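Local coordinates for transcriptional regulator, Crp/Fnr family (PDB 3DV8), which probably regulates transcription as a Crp/Fnr-type dimer, joining a cyclic nucleotide-binding-type sensor domain to a DNA-binding helix-turn-helix domain, at residues 62-74 with 173-185. Numbering follows the deposited sequence.
Sequences DEGREITLYRLFD and ETIANHLGSHREV
Thr68 and His178 join the two domains of this Crp/Fnr-type chain: strand 66-72, at the edge of its sheet in the cyclic nucleotide-binding-type β domain, meets the C-terminal end of a helix in the helix-turn-helix domain, the axes of strand 66-72 and helix segment 173-179 crossing at -61°. Thr68 N donates to His178 O (3.0 Å), reaching it from above the carbonyl plane. Beside this bond the two side chains lie side by side, pointing the same way, and Thr68 OG1 meets the ring edge at His178 ND1 (2.7 Å), where either atom could be the donor. Arg56 serves both Thr68 OG1, through NE, and Glu66 OE1, in a salt bridge through NH1. Arg71, extended from CG to NE, brings NH2 to 3.2 Å from His178 NE2, the guanidinium and ring planes 73° apart, while its NE is paired with Glu98. An alanine in place of His178 would probably leave Thr68 OG1 without its ring partner and Arg71 NH2 without the neighbouring ring. Glu66 OE1 passes 3.4 Å from Asn177 CB. Gly180, the first residue past the helix, has positive phi; its CA makes a CA-H...O contact with Glu66 O (3.1 Å). One water accepts from Glu66 N and lies 3.0 Å from both Asn177 OD1 and Ser181 O, acceptors that compete with others for its two protons.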
loop_
_atom_site.group_PDB
_atom_site.type_symbol
_atom_site.label_atom_id
_atom_site.label_comp_id
_atom_site.label_asym_id
_atom_site.label_seq_id
_atom_site.Cartn_x
_atom_site.Cartn_y
_atom_site.Cartn_z
ATOM N N ASP A 62 14.478 -6.400 -9.225
ATOM C CA ASP A 62 15.188 -7.379 -10.079
ATOM C C ASP A 62 16.747 -7.234 -10.012
ATOM O O ASP A 62 17.465 -8.177 -10.354
ATOM C CB ASP A 62 14.643 -7.384 -11.530
ATOM C CG ASP A 62 14.669 -5.999 -12.208
ATOM O OD1 ASP A 62 15.065 -4.992 -11.568
ATOM O OD2 ASP A 62 14.266 -5.926 -13.392
ATOM N N GLU A 63 17.236 -6.070 -9.558
ATOM C CA GLU A 63 18.662 -5.803 -9.324
ATOM C C GLU A 63 19.114 -6.054 -7.862
ATOM O O GLU A 63 20.223 -5.651 -7.491
ATOM C CB GLU A 63 18.971 -4.345 -9.673
ATOM C CG GLU A 63 18.571 -3.922 -11.082
ATOM C CD GLU A 63 19.001 -2.499 -11.412
ATOM O OE1 GLU A 63 19.123 -1.666 -10.476
ATOM O OE2 GLU A 63 19.208 -2.216 -12.617
ATOM N N GLY A 64 18.275 -6.690 -7.031
ATOM C CA GLY A 64 18.616 -6.982 -5.621
ATOM C C GLY A 64 18.481 -5.869 -4.581
ATOM O O GLY A 64 18.920 -6.036 -3.442
ATOM N N ARG A 65 17.877 -4.740 -4.957
ATOM C CA ARG A 65 17.627 -3.615 -4.028
ATOM C C ARG A 65 16.429 -3.999 -3.175
ATOM O O ARG A 65 15.526 -4.679 -3.663
ATOM C CB ARG A 65 17.282 -2.348 -4.795
ATOM C CG ARG A 65 18.373 -1.839 -5.728
ATOM C CD ARG A 65 19.526 -1.156 -4.999
ATOM N NE ARG A 65 19.032 -0.063 -4.166
ATOM C CZ ARG A 65 18.552 1.108 -4.612
ATOM N NH1 ARG A 65 18.485 1.417 -5.916
ATOM N NH2 ARG A 65 18.128 2.003 -3.725
ATOM N N GLU A 66 16.406 -3.550 -1.924
ATOM C CA GLU A 66 15.345 -3.909 -0.981
ATOM C C GLU A 66 14.789 -2.721 -0.211
ATOM O O GLU A 66 15.507 -1.760 0.011
ATOM C CB GLU A 66 15.899 -4.892 0.069
ATOM C CG GLU A 66 16.315 -6.258 -0.441
ATOM C CD GLU A 66 16.953 -7.155 0.632
ATOM O OE1 GLU A 66 16.832 -6.876 1.826
ATOM O OE2 GLU A 66 17.591 -8.159 0.282
ATOM N N ILE A 67 13.526 -2.822 0.217
ATOM C CA ILE A 67 12.898 -1.868 1.159
ATOM C C ILE A 67 11.901 -2.652 2.042
ATOM O O ILE A 67 11.115 -3.438 1.522
ATOM C CB ILE A 67 12.246 -0.618 0.469
ATOM C CG1 ILE A 67 11.788 0.407 1.525
ATOM C CG2 ILE A 67 11.093 -0.999 -0.439
ATOM C CD1 ILE A 67 11.278 1.734 0.950
ATOM N N THR A 68 11.967 -2.454 3.364
ATOM C CA THR A 68 11.054 -3.101 4.323
ATOM C C THR A 68 9.665 -2.449 4.254
ATOM O O THR A 68 9.547 -1.227 4.363
ATOM C CB THR A 68 11.567 -2.982 5.792
ATOM O OG1 THR A 68 12.846 -3.617 5.901
ATOM C CG2 THR A 68 10.599 -3.617 6.802
ATOM N N LEU A 69 8.632 -3.268 4.069
ATOM C CA LEU A 69 7.257 -2.795 4.064
ATOM C C LEU A 69 6.786 -2.610 5.512
ATOM O O LEU A 69 6.258 -1.559 5.867
ATOM C CB LEU A 69 6.345 -3.751 3.294
ATOM C CG LEU A 69 6.696 -3.978 1.814
ATOM C CD1 LEU A 69 5.640 -4.863 1.179
ATOM C CD2 LEU A 69 6.809 -2.676 1.033
ATOM N N TYR A 70 6.983 -3.630 6.337
ATOM C CA TYR A 70 6.609 -3.589 7.752
ATOM C C TYR A 70 7.278 -4.735 8.487
ATOM O O TYR A 70 7.831 -5.650 7.862
ATOM C CB TYR A 70 5.078 -3.698 7.920
ATOM C CG TYR A 70 4.477 -4.920 7.253
ATOM C CD1 TYR A 70 4.388 -6.141 7.932
ATOM C CD2 TYR A 70 4.011 -4.857 5.926
ATOM C CE1 TYR A 70 3.862 -7.277 7.314
ATOM C CE2 TYR A 70 3.468 -5.983 5.295
ATOM C CZ TYR A 70 3.405 -7.197 5.995
ATOM O OH TYR A 70 2.872 -8.313 5.393
ATOM N N ARG A 71 7.200 -4.677 9.811
ATOM C CA ARG A 71 7.702 -5.722 10.697
ATOM C C ARG A 71 6.551 -6.292 11.533
ATOM O O ARG A 71 5.608 -5.575 11.887
ATOM C CB ARG A 71 8.799 -5.177 11.604
ATOM C CG ARG A 71 10.153 -5.026 10.926
ATOM C CD ARG A 71 11.072 -4.185 11.803
ATOM N NE ARG A 71 12.506 -4.378 11.576
ATOM C CZ ARG A 71 13.469 -3.613 12.104
ATOM N NH1 ARG A 71 13.196 -2.520 12.823
ATOM N NH2 ARG A 71 14.740 -3.907 11.865
ATOM N N LEU A 72 6.650 -7.590 11.820
ATOM C CA LEU A 72 5.705 -8.314 12.664
ATOM C C LEU A 72 6.480 -8.773 13.913
ATOM O O LEU A 72 7.592 -9.301 13.793
ATOM C CB LEU A 72 5.117 -9.504 11.903
ATOM C CG LEU A 72 4.368 -9.222 10.593
ATOM C CD1 LEU A 72 3.949 -10.541 9.983
ATOM C CD2 LEU A 72 3.145 -8.322 10.800
ATOM N N PHE A 73 5.892 -8.550 15.093
ATOM C CA PHE A 73 6.491 -8.889 16.408
ATOM C C PHE A 73 5.638 -9.946 17.133
ATOM O O PHE A 73 4.754 -10.542 16.514
ATOM C CB PHE A 73 6.614 -7.604 17.237
ATOM C CG PHE A 73 7.440 -6.548 16.581
ATOM C CD1 PHE A 73 8.836 -6.581 16.682
ATOM C CD2 PHE A 73 6.834 -5.523 15.853
ATOM C CE1 PHE A 73 9.625 -5.598 16.076
ATOM C CE2 PHE A 73 7.609 -4.524 15.236
ATOM C CZ PHE A 73 9.009 -4.558 15.348
ATOM N N ASP A 74 5.917 -10.192 18.421
ATOM C CA ASP A 74 5.143 -11.143 19.255
ATOM C C ASP A 74 3.657 -10.785 19.183
ATOM O O ASP A 74 3.323 -9.610 19.255
ATOM C CB ASP A 74 5.588 -11.112 20.739
ATOM C CG ASP A 74 7.070 -11.466 20.944
ATOM O OD1 ASP A 74 7.844 -11.497 19.966
ATOM O OD2 ASP A 74 7.476 -11.709 22.096
ATOM N N GLU A 173 24.659 -2.013 4.899
ATOM C CA GLU A 173 23.831 -2.743 3.919
ATOM C C GLU A 173 22.413 -3.002 4.466
ATOM O O GLU A 173 21.441 -2.794 3.751
ATOM C CB GLU A 173 24.443 -4.114 3.505
ATOM C CG GLU A 173 25.747 -4.131 2.648
ATOM C CD GLU A 173 27.054 -3.925 3.434
ATOM O OE1 GLU A 173 27.008 -3.424 4.576
ATOM O OE2 GLU A 173 28.141 -4.235 2.896
ATOM N N THR A 174 22.313 -3.460 5.718
ATOM C CA THR A 174 21.015 -3.754 6.377
ATOM C C THR A 174 20.139 -2.499 6.469
ATOM O O THR A 174 18.932 -2.574 6.223
ATOM C CB THR A 174 21.181 -4.346 7.825
ATOM O OG1 THR A 174 22.186 -5.364 7.828
ATOM C CG2 THR A 174 19.863 -4.926 8.340
ATOM N N ILE A 175 20.753 -1.363 6.818
ATOM C CA ILE A 175 20.049 -0.070 6.914
ATOM C C ILE A 175 19.576 0.312 5.495
ATOM O O ILE A 175 18.396 0.607 5.315
ATOM C CB ILE A 175 20.917 1.065 7.570
ATOM C CG1 ILE A 175 21.353 0.679 8.998
ATOM C CG2 ILE A 175 20.148 2.399 7.596
ATOM C CD1 ILE A 175 22.414 1.570 9.592
ATOM N N ALA A 176 20.482 0.253 4.510
ATOM C CA ALA A 176 20.149 0.495 3.084
ATOM C C ALA A 176 19.000 -0.395 2.595
ATOM O O ALA A 176 18.112 0.079 1.899
ATOM C CB ALA A 176 21.377 0.299 2.186
ATOM N N ASN A 177 19.030 -1.672 2.978
ATOM C CA ASN A 177 17.976 -2.645 2.642
ATOM C C ASN A 177 16.643 -2.376 3.350
ATOM O O ASN A 177 15.591 -2.713 2.820
ATOM C CB ASN A 177 18.450 -4.084 2.898
ATOM C CG ASN A 177 19.591 -4.519 1.958
ATOM O OD1 ASN A 177 19.893 -3.850 0.968
ATOM N ND2 ASN A 177 20.227 -5.642 2.279
ATOM N N HIS A 178 16.690 -1.784 4.543
ATOM C CA HIS A 178 15.468 -1.361 5.244
ATOM C C HIS A 178 14.783 -0.163 4.585
ATOM O O HIS A 178 13.562 -0.147 4.473
ATOM C CB HIS A 178 15.735 -1.029 6.721
ATOM C CG HIS A 178 15.759 -2.226 7.610
ATOM N ND1 HIS A 178 14.664 -3.051 7.746
ATOM C CD2 HIS A 178 16.708 -2.712 8.444
ATOM C CE1 HIS A 178 14.947 -4.011 8.605
ATOM N NE2 HIS A 178 16.178 -3.825 9.051
ATOM N N LEU A 179 15.582 0.809 4.142
ATOM C CA LEU A 179 15.099 2.075 3.592
ATOM C C LEU A 179 14.975 2.191 2.064
ATOM O O LEU A 179 14.458 3.199 1.586
ATOM C CB LEU A 179 16.021 3.208 4.095
ATOM C CG LEU A 179 16.219 3.346 5.612
ATOM C CD1 LEU A 179 17.180 4.480 5.889
ATOM C CD2 LEU A 179 14.904 3.573 6.347
ATOM N N GLY A 180 15.405 1.196 1.291
ATOM C CA GLY A 180 15.390 1.329 -0.169
ATOM C C GLY A 180 16.487 2.244 -0.692
ATOM O O GLY A 180 16.290 2.896 -1.716
ATOM N N SER A 181 17.640 2.279 -0.011
ATOM C CA SER A 181 18.792 3.105 -0.396
ATOM C C SER A 181 19.987 2.210 -0.767
ATOM O O SER A 181 19.847 0.980 -0.822
ATOM C CB SER A 181 19.146 4.049 0.755
ATOM O OG SER A 181 20.107 5.005 0.339
ATOM N N HIS A 182 21.126 2.832 -1.091
ATOM C CA HIS A 182 22.385 2.119 -1.396
ATOM C C HIS A 182 23.326 2.284 -0.202
ATOM O O HIS A 182 23.300 3.325 0.448
ATOM C CB HIS A 182 23.022 2.653 -2.687
ATOM C CG HIS A 182 24.232 1.888 -3.143
ATOM N ND1 HIS A 182 25.522 2.336 -2.935
ATOM C CD2 HIS A 182 24.346 0.716 -3.815
ATOM C CE1 HIS A 182 26.376 1.466 -3.448
ATOM N NE2 HIS A 182 25.688 0.476 -3.989
ATOM N N ARG A 183 24.140 1.256 0.070
ATOM C CA ARG A 183 25.097 1.227 1.203
ATOM C C ARG A 183 25.984 2.485 1.299
ATOM O O ARG A 183 26.143 3.060 2.386
ATOM C CB ARG A 183 26.022 0.004 1.101
ATOM C CG ARG A 183 26.936 -0.222 2.335
ATOM C CD ARG A 183 28.281 -0.841 1.976
ATOM N NE ARG A 183 29.068 0.064 1.122
ATOM C CZ ARG A 183 29.869 1.061 1.535
ATOM N NH1 ARG A 183 30.062 1.337 2.830
ATOM N NH2 ARG A 183 30.510 1.803 0.624
ATOM N N GLU A 184 26.571 2.864 0.164
ATOM C CA GLU A 184 27.441 4.039 0.048
ATOM C C GLU A 184 26.737 5.328 0.516
ATOM O O GLU A 184 27.356 6.141 1.203
ATOM C CB GLU A 184 27.974 4.166 -1.394
ATOM C CG GLU A 184 28.968 5.308 -1.639
ATOM C CD GLU A 184 30.350 5.099 -1.005
ATOM O OE1 GLU A 184 31.132 4.294 -1.559
ATOM O OE2 GLU A 184 30.681 5.784 0.001
ATOM N N VAL A 185 25.460 5.491 0.158
ATOM C CA VAL A 185 24.652 6.657 0.584
ATOM C C VAL A 185 24.389 6.608 2.101
ATOM O O VAL A 185 24.421 7.645 2.764
ATOM C CB VAL A 185 23.298 6.774 -0.194
ATOM C CG1 VAL A 185 22.539 8.011 0.230
ATOM C CG2 VAL A 185 23.530 6.834 -1.688
HETATM O O HOH W 1 18.568 -1.777 -0.722
#